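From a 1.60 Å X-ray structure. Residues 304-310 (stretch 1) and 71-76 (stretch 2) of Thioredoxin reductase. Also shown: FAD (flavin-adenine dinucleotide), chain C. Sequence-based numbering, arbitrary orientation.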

# COMPACT_ATOMS: atom_id res chain seq x y z
N LEU A 304 8.19 -1.81 -1.31
CA LEU A 304 8.84 -1.37 -0.08
C LEU A 304 7.93 -1.71 1.11
O LEU A 304 6.81 -2.19 0.92
CB LEU A 304 9.17 0.12 -0.16
CG LEU A 304 10.21 0.48 -1.23
CD1 LEU A 304 10.15 1.95 -1.63
CD2 LEU A 304 11.61 0.11 -0.77
N VAL A 305 8.41 -1.49 2.33
CA VAL A 305 7.71 -2.00 3.51
C VAL A 305 6.29 -1.45 3.62
O VAL A 305 5.34 -2.21 3.84
CB VAL A 305 8.50 -1.73 4.82
CG1 VAL A 305 7.72 -2.19 6.04
CG2 VAL A 305 9.84 -2.46 4.79
N VAL A 306 6.13 -0.14 3.44
CA VAL A 306 4.81 0.47 3.56
C VAL A 306 3.86 0.00 2.44
O VAL A 306 2.65 -0.10 2.66
CB VAL A 306 4.88 2.02 3.63
CG1 VAL A 306 5.25 2.63 2.28
CG2 VAL A 306 3.58 2.60 4.17
N SER A 307 4.40 -0.30 1.26
CA SER A 307 3.59 -0.85 0.17
C SER A 307 3.13 -2.28 0.47
O SER A 307 2.02 -2.67 0.12
CB SER A 307 4.34 -0.79 -1.16
OG SER A 307 4.54 0.55 -1.58
N SER A 308 4.00 -3.05 1.13
CA SER A 308 3.64 -4.40 1.55
C SER A 308 2.53 -4.35 2.61
O SER A 308 1.56 -5.10 2.52
CB SER A 308 4.87 -5.14 2.06
OG SER A 308 5.83 -5.26 1.02
N ALA A 309 2.66 -3.45 3.58
CA ALA A 309 1.60 -3.23 4.57
C ALA A 309 0.30 -2.82 3.89
O ALA A 309 -0.77 -3.34 4.22
CB ALA A 309 2.02 -2.17 5.58
N GLY A 310 0.40 -1.90 2.94
CA GLY A 310 -0.76 -1.43 2.18
C GLY A 310 -1.48 -2.54 1.44
O GLY A 310 -2.72 -2.59 1.43
PA FAD C . 9.23 -9.86 4.61
O1A FAD C . 9.32 -8.59 5.41
O2A FAD C . 10.50 -10.43 4.05
O5B FAD C . 8.54 -10.97 5.53
C5B FAD C . 8.31 -12.28 5.03
C4B FAD C . 8.21 -13.23 6.21
O4B FAD C . 7.74 -14.50 5.76
C3B FAD C . 9.55 -13.47 6.89
O3B FAD C . 9.49 -13.10 8.27
C2B FAD C . 9.82 -14.95 6.71
O2B FAD C . 10.45 -15.54 7.85
C1B FAD C . 8.43 -15.51 6.49
N9A FAD C . 8.33 -16.79 5.74
C8A FAD C . 8.82 -17.04 4.51
N7A FAD C . 8.52 -18.30 4.13
C5A FAD C . 7.82 -18.87 5.12
C6A FAD C . 7.18 -20.18 5.37
N6A FAD C . 7.26 -21.16 4.45
N1A FAD C . 6.53 -20.36 6.55
C2A FAD C . 6.45 -19.39 7.48
N3A FAD C . 7.01 -18.17 7.31
C4A FAD C . 7.68 -17.86 6.18
N1 FAD C . 12.18 -1.33 2.57
C2 FAD C . 11.83 -0.13 3.08
O2 FAD C . 10.66 0.27 2.90
N3 FAD C . 12.69 0.65 3.76
C4 FAD C . 13.96 0.27 3.99
O4 FAD C . 14.74 1.02 4.62
C4X FAD C . 14.42 -1.04 3.48
N5 FAD C . 15.69 -1.51 3.66
C5X FAD C . 16.06 -2.71 3.15
C6 FAD C . 17.36 -3.17 3.35
C7 FAD C . 17.77 -4.40 2.85
C7M FAD C . 19.19 -4.87 3.08
C8 FAD C . 16.81 -5.24 2.10
C8M FAD C . 17.24 -6.58 1.54
C9 FAD C . 15.51 -4.80 1.89
C9A FAD C . 15.09 -3.56 2.39
N10 FAD C . 13.77 -3.09 2.20
C10 FAD C . 13.42 -1.84 2.73
C1' FAD C . 12.74 -3.84 1.48
C2' FAD C . 11.97 -4.71 2.48
O2' FAD C . 12.80 -5.81 2.88
C3' FAD C . 10.67 -5.25 1.89
O3' FAD C . 9.87 -4.15 1.42
C4' FAD C . 9.84 -6.05 2.89
O4' FAD C . 10.64 -7.02 3.57
C5' FAD C . 8.70 -6.79 2.20
O5' FAD C . 7.75 -7.20 3.19
P FAD C . 7.02 -8.63 3.12
O1P FAD C . 6.60 -8.88 1.70
O2P FAD C . 6.01 -8.66 4.24
O3P FAD C . 8.20 -9.71 3.37
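Stretch 2, residues 71-76: HMQGFL

The contact centres on the ring of Phe-75, which lies against the first turn of the helix that begins at Val-305. Its CA-to-CB bond runs sideways to the helix, but with chi1 at -174° (t) and chi2 at 117° the ring end comes nearer. Val-306 covers one face: CG2 stands 4.0 Å from the centroid of the Phe-75 ring and 9° off the ring normal, the geometry of a CH-pi contact, while CB of Val-306 is 3.6 Å from CD1 of Phe-75. Val-305 meets the ring at its edge, near its plane, with CG1 3.7 Å from CD1 of Phe-75. One turn further on, Ala-309 CB lies a looser 4.4 Å from Phe-75 CE1. The closest CA atoms across the stretches, those of Val-306 and Phe-75, are 5.2 Å apart.

Stretch 2 has no regular helix or strand; its backbone angles are mostly extended, broken at Gly-74 (phi/psi 91/6), and with no strand or helix on this side no crossing angle is given. From His-71 to Leu-76 the chain runs broadly the same way as the helix from Val-305 to Gly-310. At the angles of Gly-74 a CB would be jammed against the preceding carbonyl oxygen; this alone calls for glycine. Its own O lies 4.1 Å from Val-306 CG1. The CA-to-CB bond of Met-72 points toward the helix stretch, and its SD lies 4.0 Å from Val-305 CG1, extending the apolar patch. The buried area, 236 Å² over both sides, is modest, and no hydrogen bond joins the two stretches directly.

The polar edge is instead organised by the flavin of FAD. Gln-73 N donates to FAD O4 (2.8 Å, 157°), and FAD N3 donates to Gln-73 O (2.9 Å, 158°). From the helix, Val-305 N donates to FAD O2 (2.9 Å, 169°). Both backbones thus bind the same ring system. Leu-304, the N-cap residue, keeps its O for the helix, accepting from Ser-308 N at 2.9 Å and Ser-308 OG at 3.2 Å.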

# COMPACT_ATOMS: atom_id res chain seq x y z
N HIS A 71 18.12 0.21 10.37
CA HIS A 71 16.98 1.13 10.36
C HIS A 71 16.29 1.10 9.01
O HIS A 71 16.96 1.09 7.98
CB HIS A 71 17.45 2.55 10.67
CG HIS A 71 18.14 2.68 11.99
ND1 HIS A 71 17.45 2.77 13.18
CD2 HIS A 71 19.45 2.72 12.31
CE1 HIS A 71 18.31 2.87 14.17
NE2 HIS A 71 19.53 2.84 13.67
N MET A 72 14.96 1.08 9.01
CA MET A 72 14.21 1.20 7.76
C MET A 72 13.84 2.66 7.52
O MET A 72 13.67 3.44 8.46
CB MET A 72 12.98 0.28 7.72
CG MET A 72 11.82 0.67 8.63
SD MET A 72 10.20 0.32 7.92
CE MET A 72 9.19 1.05 9.20
N GLN A 73 13.74 3.01 6.24
CA GLN A 73 13.43 4.37 5.82
C GLN A 73 12.26 4.38 4.84
O GLN A 73 12.04 3.41 4.12
CB GLN A 73 14.65 5.00 5.15
CG GLN A 73 15.97 4.87 5.90
CD GLN A 73 16.05 5.72 7.16
OE1 GLN A 73 15.29 6.68 7.34
NE2 GLN A 73 16.98 5.38 8.03
N GLY A 74 11.52 5.49 4.83
CA GLY A 74 10.49 5.74 3.81
C GLY A 74 9.07 5.27 4.12
O GLY A 74 8.20 5.35 3.26
N PHE A 75 8.85 4.79 5.35
CA PHE A 75 7.53 4.34 5.82
C PHE A 75 6.91 5.50 6.60
O PHE A 75 7.46 5.91 7.63
CB PHE A 75 7.76 3.11 6.73
CG PHE A 75 6.50 2.41 7.20
CD1 PHE A 75 6.25 1.09 6.83
CD2 PHE A 75 5.61 3.03 8.07
CE1 PHE A 75 5.13 0.42 7.28
CE2 PHE A 75 4.48 2.35 8.53
CZ PHE A 75 4.24 1.05 8.13
N LEU A 76 5.79 6.02 6.12
CA LEU A 76 5.18 7.23 6.71
C LEU A 76 5.01 7.13 8.23
O LEU A 76 4.38 6.20 8.73
CB LEU A 76 3.83 7.54 6.07
CG LEU A 76 3.17 8.85 6.50
CD1 LEU A 76 3.97 10.04 5.99
CD2 LEU A 76 1.73 8.91 6.01